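Local coordinates for protein autolysin E (Staphylococcus aureus, PDB 4PI8) that probably hydrolyses glycosidic bonds in the NAG-NAM polymers of the bacterial cell-wall peptidoglycan, at residues Y94-I99 with E170-N175; I59-P64 with K218-R223; N178-Q181 with N185-N188. The protein carries 1 engineered substitution. All blocks are in the same frame, centred on the assembly; numbering follows the deposited sequence.

Three contacts illustrate how chemistry follows depth in a mostly helical hydrolase. Contacts 1 and 3 are buried and belong to the same family region: contact 1 packs an apolar pair where helices 84-94, 98-108 and 156-172 come together, and contact 3 folds the short helix 179-184 onto the loop that follows it, with a backbone bond and a proline. Contact 2 is at the surface, where two acidic side chains meet with no bond between them. It closes a chain loop inside which both others are nested. Segment 59-64 joins contacts 1 and 2, since Asn97 N probably donates to Ile59 O, while Asn175 and Glu187 probably hydrogen-bond between contacts 1 and 3.

Contact 1: residues Y94-I99 with E170-N175. With AMU (N-acetyl-beta-muramic acid), chain B.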
ATOM      1  N   TYR A  94      -9.935  -5.468  11.159  1.00 12.79           N
ATOM      2  CA  TYR A  94      -9.775  -4.065  10.798  1.00 13.99           C
ATOM      3  C   TYR A  94     -10.595  -3.632   9.630  1.00 13.52           C
ATOM      4  O   TYR A  94     -10.541  -2.449   9.262  1.00 14.27           O
ATOM      5  CB  TYR A  94      -8.299  -3.720  10.588  1.00 14.56           C
ATOM      6  CG  TYR A  94      -7.485  -3.938  11.833  1.00 15.77           C
ATOM      7  CD1 TYR A  94      -7.745  -3.206  12.983  1.00 17.94           C
ATOM      8  CD2 TYR A  94      -6.478  -4.891  11.906  1.00 16.75           C
ATOM      9  CE1 TYR A  94      -7.041  -3.460  14.167  1.00 20.68           C
ATOM     10  CE2 TYR A  94      -5.789  -5.091  13.076  1.00 19.47           C
ATOM     11  CZ  TYR A  94      -6.093  -4.401  14.187  1.00 19.80           C
ATOM     12  OH  TYR A  94      -5.430  -4.562  15.386  1.00 28.01           O
ATOM     13  N   GLU A  95     -11.378  -4.519   9.012  1.00 13.51           N
ATOM     14  CA  GLU A  95     -12.198  -4.200   7.859  1.00 13.17           C
ATOM     15  C   GLU A  95     -11.306  -3.643   6.732  1.00 12.60           C
ATOM     16  O   GLU A  95     -11.455  -2.525   6.293  1.00 13.46           O
ATOM     17  CB  GLU A  95     -13.391  -3.274   8.205  1.00 14.88           C
ATOM     18  CG  GLU A  95     -14.434  -3.296   7.140  1.00 17.40           C
ATOM     19  CD  GLU A  95     -15.603  -2.376   7.402  1.00 21.09           C
ATOM     20  OE1 GLU A  95     -15.484  -1.644   8.401  1.00 23.13           O
ATOM     21  OE2 GLU A  95     -16.534  -2.346   6.580  1.00 26.04           O
ATOM     22  N   VAL A  96     -10.433  -4.519   6.264  1.00 12.64           N
ATOM     23  CA  VAL A  96      -9.476  -4.175   5.199  1.00 13.29           C
ATOM     24  C   VAL A  96      -9.555  -5.287   4.153  1.00 11.78           C
ATOM     25  O   VAL A  96      -9.361  -6.469   4.487  1.00 12.95           O
ATOM     26  CB  VAL A  96      -8.078  -4.112   5.722  1.00 12.70           C
ATOM     27  CG1 VAL A  96      -7.085  -3.819   4.619  1.00 13.72           C
ATOM     28  CG2 VAL A  96      -7.907  -3.004   6.770  1.00 14.78           C
ATOM     29  N   ASN A  97      -9.834  -4.915   2.919  1.00 11.38           N
ATOM     30  CA  ASN A  97      -9.947  -5.875   1.771  1.00 11.00           C
ATOM     31  C   ASN A  97      -8.730  -6.798   1.712  1.00 10.62           C
ATOM     32  O   ASN A  97      -7.621  -6.280   1.565  1.00 10.96           O
ATOM     33  CB  ASN A  97     -10.166  -5.053   0.523  1.00 11.50           C
ATOM     34  CG  ASN A  97     -10.292  -5.862  -0.739  1.00 12.31           C
ATOM     35  OD1 ASN A  97      -9.481  -6.763  -1.007  1.00 12.65           O
ATOM     36  ND2 ASN A  97     -11.159  -5.448  -1.627  1.00 14.22           N
ATOM     37  N   VAL A  98      -8.921  -8.099   1.830  1.00 10.70           N
ATOM     38  CA  VAL A  98      -7.756  -8.978   1.967  1.00 11.16           C
ATOM     39  C   VAL A  98      -7.015  -9.133   0.639  1.00 10.65           C
ATOM     40  O   VAL A  98      -5.791  -9.403   0.650  1.00 11.34           O
ATOM     41  CB  VAL A  98      -8.124 -10.383   2.543  1.00 11.66           C
ATOM     42  CG1 VAL A  98      -8.880 -11.245   1.523  1.00 12.93           C
ATOM     43  CG2 VAL A  98      -6.930 -11.078   3.118  1.00 12.18           C
ATOM     44  N   ILE A  99      -7.719  -8.997  -0.475  1.00 11.17           N
ATOM     45  CA  ILE A  99      -7.017  -9.061  -1.761  1.00 11.36           C
ATOM     46  C   ILE A  99      -6.082  -7.848  -1.920  1.00 11.20           C
ATOM     47  O   ILE A  99      -4.947  -7.966  -2.405  1.00 11.38           O
ATOM     48  CB  ILE A  99      -7.950  -9.284  -2.919  1.00 12.01           C
ATOM     49  CG1 ILE A  99      -8.512 -10.711  -2.912  1.00 13.80           C
ATOM     50  CG2 ILE A  99      -7.276  -8.972  -4.240  1.00 12.67           C
ATOM     51  CD1 ILE A  99      -9.619 -10.978  -3.899  1.00 14.44           C
ATOM     52  N   GLU A 170      -4.566   4.914   9.954  1.00 13.80           N
ATOM     53  CA  GLU A 170      -3.930   6.125   9.451  1.00 14.12           C
ATOM     54  C   GLU A 170      -4.397   6.579   8.082  1.00 14.23           C
ATOM     55  O   GLU A 170      -4.329   7.758   7.778  1.00 14.38           O
ATOM     56  CB  GLU A 170      -2.416   6.001   9.426  1.00 16.88           C
ATOM     57  CG  GLU A 170      -1.893   5.594  10.800  1.00 21.49           C
ATOM     58  CD  GLU A 170      -2.309   6.537  11.913  1.00 30.49           C
ATOM     59  OE1 GLU A 170      -2.297   7.782  11.686  1.00 31.04           O
ATOM     60  OE2 GLU A 170      -2.642   5.998  13.004  1.00 39.14           O
ATOM     61  N   TYR A 171      -4.861   5.663   7.218  1.00 13.09           N
ATOM     62  CA  TYR A 171      -5.334   5.981   5.890  1.00 11.80           C
ATOM     63  C   TYR A 171      -6.843   5.873   5.803  1.00 12.47           C
ATOM     64  O   TYR A 171      -7.558   6.849   5.435  1.00 13.32           O
ATOM     65  CB  TYR A 171      -4.589   5.154   4.802  1.00 12.32           C
ATOM     66  CG  TYR A 171      -3.216   5.710   4.588  1.00 11.74           C
ATOM     67  CD1 TYR A 171      -2.169   5.398   5.460  1.00 12.54           C
ATOM     68  CD2 TYR A 171      -2.953   6.613   3.571  1.00 12.51           C
ATOM     69  CE1 TYR A 171      -0.896   5.945   5.330  1.00 13.59           C
ATOM     70  CE2 TYR A 171      -1.682   7.192   3.464  1.00 13.02           C
ATOM     71  CZ  TYR A 171      -0.684   6.848   4.327  1.00 13.32           C
ATOM     72  OH  TYR A 171       0.548   7.441   4.191  1.00 16.02           O
ATOM     73  N   PHE A 172      -7.417   4.696   6.076  1.00 12.69           N
ATOM     74  CA  PHE A 172      -8.843   4.552   5.871  1.00 13.15           C
ATOM     75  C   PHE A 172      -9.661   5.509   6.784  1.00 15.63           C
ATOM     76  O   PHE A 172     -10.665   6.067   6.370  1.00 18.43           O
ATOM     77  CB  PHE A 172      -9.340   3.119   6.038  1.00 13.12           C
ATOM     78  CG  PHE A 172      -8.746   2.112   5.090  1.00 13.15           C
ATOM     79  CD1 PHE A 172      -8.064   2.484   3.953  1.00 12.61           C
ATOM     80  CD2 PHE A 172      -9.005   0.787   5.296  1.00 13.12           C
ATOM     81  CE1 PHE A 172      -7.630   1.545   3.057  1.00 13.36           C
ATOM     82  CE2 PHE A 172      -8.590  -0.142   4.377  1.00 13.69           C
ATOM     83  CZ  PHE A 172      -7.892   0.208   3.257  1.00 13.86           C
ATOM     84  N   GLU A 173      -9.225   5.670   8.006  1.00 15.16           N
ATOM     85  CA  GLU A 173      -9.893   6.592   8.949  1.00 16.35           C
ATOM     86  C   GLU A 173      -9.616   8.041   8.611  1.00 17.24           C
ATOM     87  O   GLU A 173     -10.279   8.930   9.189  1.00 20.46           O
ATOM     88  CB  GLU A 173      -9.504   6.279  10.373  1.00 17.64           C
ATOM     89  CG  GLU A 173     -10.052   4.950  10.892  1.00 20.60           C
ATOM     90  CD  GLU A 173     -11.534   4.889  10.900  1.00 25.22           C
ATOM     91  OE1 GLU A 173     -12.184   5.786  11.531  1.00 28.36           O
ATOM     92  OE2 GLU A 173     -12.106   4.041  10.256  1.00 23.59           O
ATOM     93  N   ASN A 174      -8.718   8.295   7.681  1.00 15.66           N
ATOM     94  CA  ASN A 174      -8.402   9.647   7.164  1.00 15.57           C
ATOM     95  C   ASN A 174      -9.076   9.891   5.826  1.00 14.66           C
ATOM     96  O   ASN A 174      -8.614  10.757   5.073  1.00 16.75           O
ATOM     97  CB  ASN A 174      -6.890   9.853   7.071  1.00 15.99           C
ATOM     98  CG  ASN A 174      -6.485  11.306   6.838  1.00 17.62           C
ATOM     99  OD1 ASN A 174      -7.018  12.181   7.571  1.00 19.45           O
ATOM    100  ND2 ASN A 174      -5.678  11.590   5.819  1.00 17.62           N
ATOM    101  N   ASN A 175     -10.086   9.096   5.450  1.00 14.86           N
ATOM    102  CA  ASN A 175     -10.785   9.249   4.214  1.00 15.64           C
ATOM    103  C   ASN A 175      -9.949   9.048   2.947  1.00 14.56           C
ATOM    104  O   ASN A 175     -10.312   9.482   1.847  1.00 15.76           O
ATOM    105  CB  ASN A 175     -11.505  10.623   4.177  1.00 18.92           C
ATOM    106  CG  ASN A 175     -12.617  10.674   3.155  1.00 25.12           C
ATOM    107  OD1 ASN A 175     -13.361   9.686   2.952  1.00 26.68           O
ATOM    108  ND2 ASN A 175     -12.784  11.851   2.493  1.00 29.36           N
TER
HETATM  109  C1  AMU B   1       6.741   6.761   1.968  1.00 17.17           C
HETATM  110  C2  AMU B   1       6.153   6.890   3.342  1.00 15.82           C
HETATM  111  C3  AMU B   1       5.537   8.286   3.524  1.00 15.15           C
HETATM  112  C4  AMU B   1       6.615   9.342   3.184  1.00 16.34           C
HETATM  113  C5  AMU B   1       7.254   9.013   1.865  1.00 17.36           C
HETATM  114  C6  AMU B   1       8.354  10.016   1.510  1.00 20.32           C
HETATM  115  C7  AMU B   1       4.861   5.257   4.723  1.00 17.75           C
HETATM  116  C8  AMU B   1       3.629   4.378   4.737  1.00 16.92           C
HETATM  117  C9  AMU B   1       3.600   8.470   4.946  1.00 16.20           C
HETATM  118  C10 AMU B   1       3.202   7.932   6.265  1.00 18.61           C
HETATM  119  C11 AMU B   1       3.069   9.885   4.734  1.00 15.74           C
HETATM  120  O1  AMU B   1       7.360   5.497   1.791  1.00 19.05           O
HETATM  121  O3  AMU B   1       5.027   8.479   4.840  1.00 15.06           O
HETATM  122  O4  AMU B   1       5.910  10.594   3.178  1.00 16.45           O
HETATM  123  O5  AMU B   1       7.803   7.719   1.894  1.00 18.33           O
HETATM  124  O6  AMU B   1       8.853   9.842   0.180  1.00 26.13           O
HETATM  125  O7  AMU B   1       5.635   5.272   5.657  1.00 17.14           O
HETATM  126  O10 AMU B   1       2.080   7.361   6.404  1.00 17.97           O
HETATM  127  O11 AMU B   1       3.999   8.102   7.275  1.00 20.01           O
HETATM  128  N2  AMU B   1       5.079   5.891   3.579  1.00 16.19           N
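Val96 sets both of its methyl groups against a single corner of the Phe172 ring, the CE2 atom. Its CG2 comes within 3.8 Å of Phe172 CE2, approaching obliquely, and Val96 CG1 lies at 4.0 Å from the same atom. The two side chains cross at about a right angle. This double touch follows from the valine torsion: with CG1 anti to the backbone N (chi1 177°), CG2 is left beside that nitrogen, so that both branches face the same ring atom. At the ring's edge, near its plane, Glu95 O stands 4.2 Å from Phe172 CE2. The same carbonyl accepts from Arg168, which also reaches Tyr94 O and forms a salt bridge with Glu173, so one guanidinium ties both segments together.

The arrangement is a junction of helix ends. Helix 84-94 ends at Tyr94, and Glu95, with positive phi, is the first residue to leave it; helix 98-108 starts after the N-cap residue Asn97. Asn97 OD1 accepts weakly from Ile99 N at 2.9 Å, the angle at the hydrogen (N-H...O) being only 117°. On the other segment helix 156-172 closes in a Schellman motif. Asn175, with positive phi, is its C-prime residue; Asn175 N donates to Phe172 O at 3.2 Å, and Gln176 N pairs with Tyr171 O.

Phe172 is buried against Val96, whereas its neighbour Tyr171 serves the glycan pocket of this lysozyme-clan domain. Tyr171 OH donates to O10 of the muramic acid lactyl group at 2.7 Å, and that oxygen sits at the edge of the phenol, near its plane. The Tyr171 ring also stacks with that of His192, another pocket residue, which would limit its tilt, and Gly134 and Tyr194 hold the same sugar elsewhere.

Contact 2: residues I59-P64 with K218-R223; sequences ITEKVP and KKDDIR
The carboxylate of Asp220 has the aliphatic part of Glu61 laid over one of its faces: Glu61 CB is 3.1 Å from Asp220 OD2, and Glu61 CG stands almost straight above the carboxylate carbon, 3.7 Å from Asp220 CG. Beyond OD2, close to the level of the carboxylate, comes a backbone carbonyl, Lys62 O being 3.9 Å from Asp220 OD2. The packing is tight, but it is carbon against oxygen and not acid against acid. Glu61 bends at chi2 (-44°), which carries its own carboxylate onward from that face. Its plane is turned 59° from that of Asp220, and Glu61 OE1 stays 5.3 Å from Asp220 OD1. With Asp58 and Glu95 also close to Glu61, these acids would probably raise one another's proton affinity. The Lys62 side chain leaves the backbone away from 218-223, and NZ forms a salt bridge with Glu92.

The contact brings the tail after helix 200-215 over the loop between helices 38-45 and 67-74, and backbone hydrogen bonds of Asp221 with Asp58 and Arg223 with Tyr56 fasten it to the residues just before. Below this acidic surface the same loop turns inward, Ile59 against helices 156-172 and 179-184, Val63 against helix 98-108.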
ATOM      1  N   ILE A  59     -11.392   0.025  -0.883  1.00 12.58           N
ATOM      2  CA  ILE A  59     -10.717  -1.146  -0.280  1.00 13.04           C
ATOM      3  C   ILE A  59     -10.937  -1.289   1.198  1.00 12.87           C
ATOM      4  O   ILE A  59     -10.286  -2.076   1.881  1.00 13.56           O
ATOM      5  CB  ILE A  59      -9.206  -1.189  -0.704  1.00 12.42           C
ATOM      6  CG1 ILE A  59      -8.551   0.176  -0.474  1.00 12.57           C
ATOM      7  CG2 ILE A  59      -9.098  -1.652  -2.133  1.00 13.34           C
ATOM      8  CD1 ILE A  59      -7.062   0.203  -0.634  1.00 12.41           C
ATOM      9  N   THR A  60     -11.940  -0.551   1.690  1.00 13.46           N
ATOM     10  CA  THR A  60     -12.367  -0.666   3.063  1.00 16.02           C
ATOM     11  C   THR A  60     -13.489  -1.637   3.165  1.00 17.97           C
ATOM     12  O   THR A  60     -14.065  -1.634   4.319  1.00 22.95           O
ATOM     13  CB  THR A  60     -12.778   0.717   3.658  1.00 19.53           C
ATOM     14  OG1 THR A  60     -14.101   1.060   3.177  1.00 21.57           O
ATOM     15  CG2 THR A  60     -11.832   1.751   3.308  1.00 21.23           C
ATOM     16  N   GLU A  61     -13.881  -2.279   2.061  1.00 18.73           N
ATOM     17  CA  GLU A  61     -14.908  -3.330   2.002  1.00 22.71           C
ATOM     18  C   GLU A  61     -14.217  -4.668   1.791  1.00 23.58           C
ATOM     19  O   GLU A  61     -13.432  -4.869   0.831  1.00 25.29           O
ATOM     20  CB  GLU A  61     -15.881  -3.119   0.863  1.00 27.73           C
ATOM     21  CG  GLU A  61     -16.759  -1.860   0.820  1.00 36.21           C
ATOM     22  CD  GLU A  61     -17.394  -1.457   2.137  1.00 40.79           C
ATOM     23  OE1 GLU A  61     -17.620  -2.307   3.034  1.00 49.50           O
ATOM     24  OE2 GLU A  61     -17.672  -0.237   2.258  1.00 52.25           O
ATOM     25  N   LYS A  62     -14.623  -5.603   2.605  1.00 16.57           N
ATOM     26  CA  LYS A  62     -14.054  -6.947   2.653  1.00 16.39           C
ATOM     27  C   LYS A  62     -14.490  -7.778   1.493  1.00 16.61           C
ATOM     28  O   LYS A  62     -15.485  -7.435   0.798  1.00 18.55           O
ATOM     29  CB  LYS A  62     -14.438  -7.597   3.916  1.00 16.00           C
ATOM     30  CG  LYS A  62     -13.946  -6.818   5.131  1.00 16.10           C
ATOM     31  CD  LYS A  62     -14.285  -7.490   6.444  1.00 17.05           C
ATOM     32  CE  LYS A  62     -15.778  -7.383   6.726  1.00 17.06           C
ATOM     33  NZ  LYS A  62     -16.104  -7.982   8.032  1.00 18.51           N
ATOM     34  N   VAL A  63     -13.746  -8.844   1.239  1.00 14.43           N
ATOM     35  CA  VAL A  63     -14.068  -9.734   0.148  1.00 15.03           C
ATOM     36  C   VAL A  63     -14.202 -11.177   0.667  1.00 14.28           C
ATOM     37  O   VAL A  63     -13.546 -11.589   1.632  1.00 14.72           O
ATOM     38  CB  VAL A  63     -13.090  -9.678  -1.041  1.00 15.31           C
ATOM     39  CG1 VAL A  63     -13.246  -8.362  -1.768  1.00 17.14           C
ATOM     40  CG2 VAL A  63     -11.681  -9.938  -0.599  1.00 16.15           C
ATOM     41  N   PRO A  64     -15.055 -11.973   0.009  1.00 14.96           N
ATOM     42  CA  PRO A  64     -15.308 -13.339   0.403  1.00 15.82           C
ATOM     43  C   PRO A  64     -14.241 -14.270  -0.103  1.00 17.60           C
ATOM     44  O   PRO A  64     -14.373 -14.909  -1.139  1.00 23.07           O
ATOM     45  CB  PRO A  64     -16.692 -13.619  -0.228  1.00 17.09           C
ATOM     46  CG  PRO A  64     -16.701 -12.850  -1.478  1.00 17.50           C
ATOM     47  CD  PRO A  64     -15.972 -11.550  -1.084  1.00 16.12           C
ATOM     48  N   LYS A 218     -16.632  -9.840  -7.054  1.00 21.41           N
ATOM     49  CA  LYS A 218     -17.289  -8.611  -7.505  1.00 24.51           C
ATOM     50  C   LYS A 218     -16.634  -7.361  -6.916  1.00 23.36           C
ATOM     51  O   LYS A 218     -16.410  -7.304  -5.724  1.00 23.87           O
ATOM     52  CB  LYS A 218     -18.763  -8.642  -7.086  1.00 31.15           C
ATOM     53  CG  LYS A 218     -19.635  -7.750  -7.960  1.00 44.31           C
ATOM     54  CD  LYS A 218     -20.904  -7.224  -7.288  1.00 50.22           C
ATOM     55  CE  LYS A 218     -21.642  -6.247  -8.215  1.00 52.43           C
ATOM     56  NZ  LYS A 218     -20.721  -5.181  -8.726  1.00 56.37           N
ATOM     57  N   LYS A 219     -16.431  -6.369  -7.747  1.00 25.89           N
ATOM     58  CA  LYS A 219     -15.864  -5.060  -7.346  1.00 27.00           C
ATOM     59  C   LYS A 219     -16.837  -4.278  -6.477  1.00 28.02           C
ATOM     60  O   LYS A 219     -18.041  -4.329  -6.728  1.00 29.76           O
ATOM     61  CB  LYS A 219     -15.574  -4.229  -8.589  1.00 29.64           C
ATOM     62  CG  LYS A 219     -14.420  -4.741  -9.413  1.00 34.76           C
ATOM     63  CD  LYS A 219     -14.037  -3.777 -10.524  1.00 42.06           C
ATOM     64  CE  LYS A 219     -14.990  -3.881 -11.706  1.00 47.42           C
ATOM     65  NZ  LYS A 219     -15.088  -2.604 -12.480  1.00 52.24           N
ATOM     66  N   ASP A 220     -16.316  -3.543  -5.483  1.00 25.76           N
ATOM     67  CA  ASP A 220     -17.086  -2.651  -4.637  1.00 26.40           C
ATOM     68  C   ASP A 220     -17.110  -1.298  -5.342  1.00 24.75           C
ATOM     69  O   ASP A 220     -16.818  -1.174  -6.540  1.00 24.99           O
ATOM     70  CB  ASP A 220     -16.431  -2.567  -3.212  1.00 29.75           C
ATOM     71  CG  ASP A 220     -16.764  -3.803  -2.301  1.00 40.23           C
ATOM     72  OD1 ASP A 220     -17.983  -4.005  -1.969  1.00 47.55           O
ATOM     73  OD2 ASP A 220     -15.805  -4.563  -1.880  1.00 40.37           O
ATOM     74  N   ASP A 221     -17.493  -0.272  -4.596  1.00 26.41           N
ATOM     75  CA  ASP A 221     -17.803   1.005  -5.168  1.00 28.30           C
ATOM     76  C   ASP A 221     -16.600   1.665  -5.800  1.00 23.44           C
ATOM     77  O   ASP A 221     -15.490   1.686  -5.219  1.00 22.48           O
ATOM     78  CB  ASP A 221     -18.380   1.944  -4.076  1.00 33.62           C
ATOM     79  CG  ASP A 221     -19.729   1.442  -3.516  1.00 46.15           C
ATOM     80  OD1 ASP A 221     -20.584   0.984  -4.330  1.00 52.23           O
ATOM     81  OD2 ASP A 221     -19.920   1.487  -2.272  1.00 55.35           O
ATOM     82  N   ILE A 222     -16.789   2.224  -6.968  1.00 21.52           N
ATOM     83  CA  ILE A 222     -15.789   2.938  -7.689  1.00 22.66           C
ATOM     84  C   ILE A 222     -16.106   4.424  -7.621  1.00 23.24           C
ATOM     85  O   ILE A 222     -17.237   4.869  -7.890  1.00 24.65           O
ATOM     86  CB  ILE A 222     -15.789   2.582  -9.186  1.00 24.96           C
ATOM     87  CG1 ILE A 222     -15.674   1.049  -9.399  1.00 28.09           C
ATOM     88  CG2 ILE A 222     -14.747   3.398  -9.930  1.00 26.91           C
ATOM     89  CD1 ILE A 222     -14.466   0.393  -8.775  1.00 27.50           C
ATOM     90  N   ARG A 223     -15.128   5.197  -7.219  1.00 18.35           N
ATOM     91  CA  ARG A 223     -15.313   6.653  -7.105  1.00 18.55           C
ATOM     92  C   ARG A 223     -14.684   7.323  -8.277  1.00 18.01           C
ATOM     93  O   ARG A 223     -13.505   7.149  -8.587  1.00 18.78           O
ATOM     94  CB  ARG A 223     -14.709   7.169  -5.830  1.00 18.30           C
ATOM     95  CG  ARG A 223     -14.767   8.688  -5.788  1.00 18.08           C
ATOM     96  CD  ARG A 223     -14.389   9.213  -4.419  1.00 17.80           C
ATOM     97  NE  ARG A 223     -14.289  10.653  -4.490  1.00 17.73           N
ATOM     98  CZ  ARG A 223     -14.245  11.479  -3.450  1.00 18.64           C
ATOM     99  NH1 ARG A 223     -14.315  11.044  -2.197  1.00 20.98           N
ATOM    100  NH2 ARG A 223     -14.166  12.769  -3.711  1.00 19.44           N
TER

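Contact 3: residues N178-Q181 with N185-N188; sequences NLYQ and NPEN
Pro186 meets Tyr180 at the edge of the aromatic ring, near its plane, and not over a face. Pro186 CG is 4.0 Å from Tyr180 CE2, and Pro186 CD fits beside the helix backbone, 3.9 Å from Gln181 CA. The tyrosine itself is wedged in an aromatic cluster, its ring meeting those of Tyr56, Trp184 and Tyr226 at 40 to 45°, while its hydroxyl is hydrogen-bonded to Met45 O and Tyr227 OH.

One bond links the segments: Asn185 N donates to Gln181 O at 2.9 Å. It is bent (N-H...O 135°), and the donor stands above the carbonyl plane, 38° out of it. With positive phi, Asn185 then leaves the helix and begins a type I turn ending at Asn188. The side-chain ND2 of Asn185 is hydrogen-bonded to the backbone O of Gln191, a residue of the glycan pocket.

At the other end Gln181 N gives Asn178 OD1 a nearly straight bond of 2.8 Å. Asn178 N returns a weak one to Gln181 OE1, which also accepts from Leu177 N. This reciprocal pair is a capping box, the classic way of starting a helix, here the short helix 179-184.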
ATOM      1  N   ASN A 178      -9.218   4.464  -1.189  1.00 11.48           N
ATOM      2  CA  ASN A 178      -8.801   3.724  -2.379  1.00 11.61           C
ATOM      3  C   ASN A 178      -7.372   4.017  -2.692  1.00 11.41           C
ATOM      4  O   ASN A 178      -6.731   4.910  -2.076  1.00 11.54           O
ATOM      5  CB  ASN A 178      -9.779   3.943  -3.515  1.00 12.57           C
ATOM      6  CG  ASN A 178      -9.776   5.341  -4.057  1.00 13.13           C
ATOM      7  OD1 ASN A 178      -8.758   6.024  -4.126  1.00 13.25           O
ATOM      8  ND2 ASN A 178     -10.978   5.752  -4.527  1.00 14.27           N
ATOM      9  N   LEU A 179      -6.778   3.240  -3.611  1.00 11.67           N
ATOM     10  CA  LEU A 179      -5.377   3.412  -3.870  1.00 11.72           C
ATOM     11  C   LEU A 179      -4.982   4.805  -4.347  1.00 11.54           C
ATOM     12  O   LEU A 179      -3.965   5.371  -4.005  1.00 10.91           O
ATOM     13  CB  LEU A 179      -4.843   2.349  -4.865  1.00 12.21           C
ATOM     14  CG  LEU A 179      -4.881   0.892  -4.354  1.00 12.06           C
ATOM     15  CD1 LEU A 179      -4.695  -0.034  -5.531  1.00 13.41           C
ATOM     16  CD2 LEU A 179      -3.898   0.599  -3.263  1.00 12.73           C
ATOM     17  N   TYR A 180      -5.817   5.317  -5.259  1.00 12.49           N
ATOM     18  CA  TYR A 180      -5.594   6.682  -5.777  1.00 11.32           C
ATOM     19  C   TYR A 180      -5.495   7.714  -4.637  1.00 11.33           C
ATOM     20  O   TYR A 180      -4.615   8.542  -4.636  1.00 12.01           O
ATOM     21  CB  TYR A 180      -6.708   7.089  -6.756  1.00 12.34           C
ATOM     22  CG  TYR A 180      -6.382   8.395  -7.443  1.00 12.70           C
ATOM     23  CD1 TYR A 180      -5.556   8.445  -8.541  1.00 13.08           C
ATOM     24  CD2 TYR A 180      -6.862   9.594  -6.970  1.00 14.07           C
ATOM     25  CE1 TYR A 180      -5.197   9.640  -9.131  1.00 13.85           C
ATOM     26  CE2 TYR A 180      -6.482  10.796  -7.564  1.00 14.70           C
ATOM     27  CZ  TYR A 180      -5.677  10.806  -8.638  1.00 14.89           C
ATOM     28  OH  TYR A 180      -5.280  12.035  -9.209  1.00 16.28           O
ATOM     29  N   GLN A 181      -6.444   7.626  -3.718  1.00 11.34           N
ATOM     30  CA  GLN A 181      -6.448   8.557  -2.583  1.00 11.52           C
ATOM     31  C   GLN A 181      -5.273   8.342  -1.666  1.00 11.21           C
ATOM     32  O   GLN A 181      -4.711   9.296  -1.113  1.00 11.83           O
ATOM     33  CB  GLN A 181      -7.728   8.520  -1.782  1.00 12.36           C
ATOM     34  CG  GLN A 181      -8.963   8.955  -2.558  1.00 13.32           C
ATOM     35  CD  GLN A 181     -10.217   8.657  -1.799  1.00 15.03           C
ATOM     36  OE1 GLN A 181     -10.410   7.572  -1.249  1.00 15.63           O
ATOM     37  NE2 GLN A 181     -11.113   9.655  -1.714  1.00 18.37           N
ATOM     38  N   ASN A 185      -3.698  11.727  -2.347  1.00 11.56           N
ATOM     39  CA  ASN A 185      -4.486  12.514  -1.394  1.00 11.88           C
ATOM     40  C   ASN A 185      -5.119  13.746  -1.984  1.00 12.30           C
ATOM     41  O   ASN A 185      -4.804  14.876  -1.592  1.00 12.68           O
ATOM     42  CB  ASN A 185      -3.619  12.854  -0.177  1.00 11.80           C
ATOM     43  CG  ASN A 185      -4.440  13.224   1.052  1.00 13.30           C
ATOM     44  OD1 ASN A 185      -5.659  13.072   1.088  1.00 14.20           O
ATOM     45  ND2 ASN A 185      -3.717  13.631   2.110  1.00 13.52           N
ATOM     46  N   PRO A 186      -6.033  13.598  -2.916  1.00 12.64           N
ATOM     47  CA  PRO A 186      -6.593  14.766  -3.606  1.00 14.00           C
ATOM     48  C   PRO A 186      -7.312  15.719  -2.656  1.00 13.31           C
ATOM     49  O   PRO A 186      -7.422  16.944  -3.017  1.00 14.26           O
ATOM     50  CB  PRO A 186      -7.541  14.172  -4.625  1.00 15.36           C
ATOM     51  CG  PRO A 186      -7.698  12.755  -4.275  1.00 17.92           C
ATOM     52  CD  PRO A 186      -6.483  12.345  -3.528  1.00 14.35           C
ATOM     53  N   GLU A 187      -7.785  15.303  -1.516  1.00 12.90           N
ATOM     54  CA  GLU A 187      -8.424  16.206  -0.545  1.00 13.68           C
ATOM     55  C   GLU A 187      -7.404  17.164  -0.002  1.00 14.74           C
ATOM     56  O   GLU A 187      -7.751  18.334   0.314  1.00 14.93           O
ATOM     57  CB  GLU A 187      -9.034  15.409   0.574  1.00 15.62           C
ATOM     58  CG  GLU A 187      -9.925  16.177   1.549  1.00 17.56           C
ATOM     59  CD  GLU A 187     -10.664  15.288   2.538  1.00 20.99           C
ATOM     60  OE1 GLU A 187     -10.531  14.039   2.577  1.00 24.01           O
ATOM     61  OE2 GLU A 187     -11.527  15.858   3.285  1.00 24.38           O
ATOM     62  N   ASN A 188      -6.142  16.756   0.133  1.00 13.00           N
ATOM     63  CA  ASN A 188      -5.019  17.555   0.663  1.00 12.60           C
ATOM     64  C   ASN A 188      -3.735  17.174  -0.097  1.00 12.07           C
ATOM     65  O   ASN A 188      -2.879  16.461   0.404  1.00 13.36           O
ATOM     66  CB  ASN A 188      -4.817  17.402   2.165  1.00 12.99           C
ATOM     67  CG  ASN A 188      -5.936  18.033   2.965  1.00 14.86           C
ATOM     68  OD1 ASN A 188      -6.874  17.343   3.477  1.00 18.16           O
ATOM     69  ND2 ASN A 188      -5.903  19.307   3.042  1.00 13.07           N
TER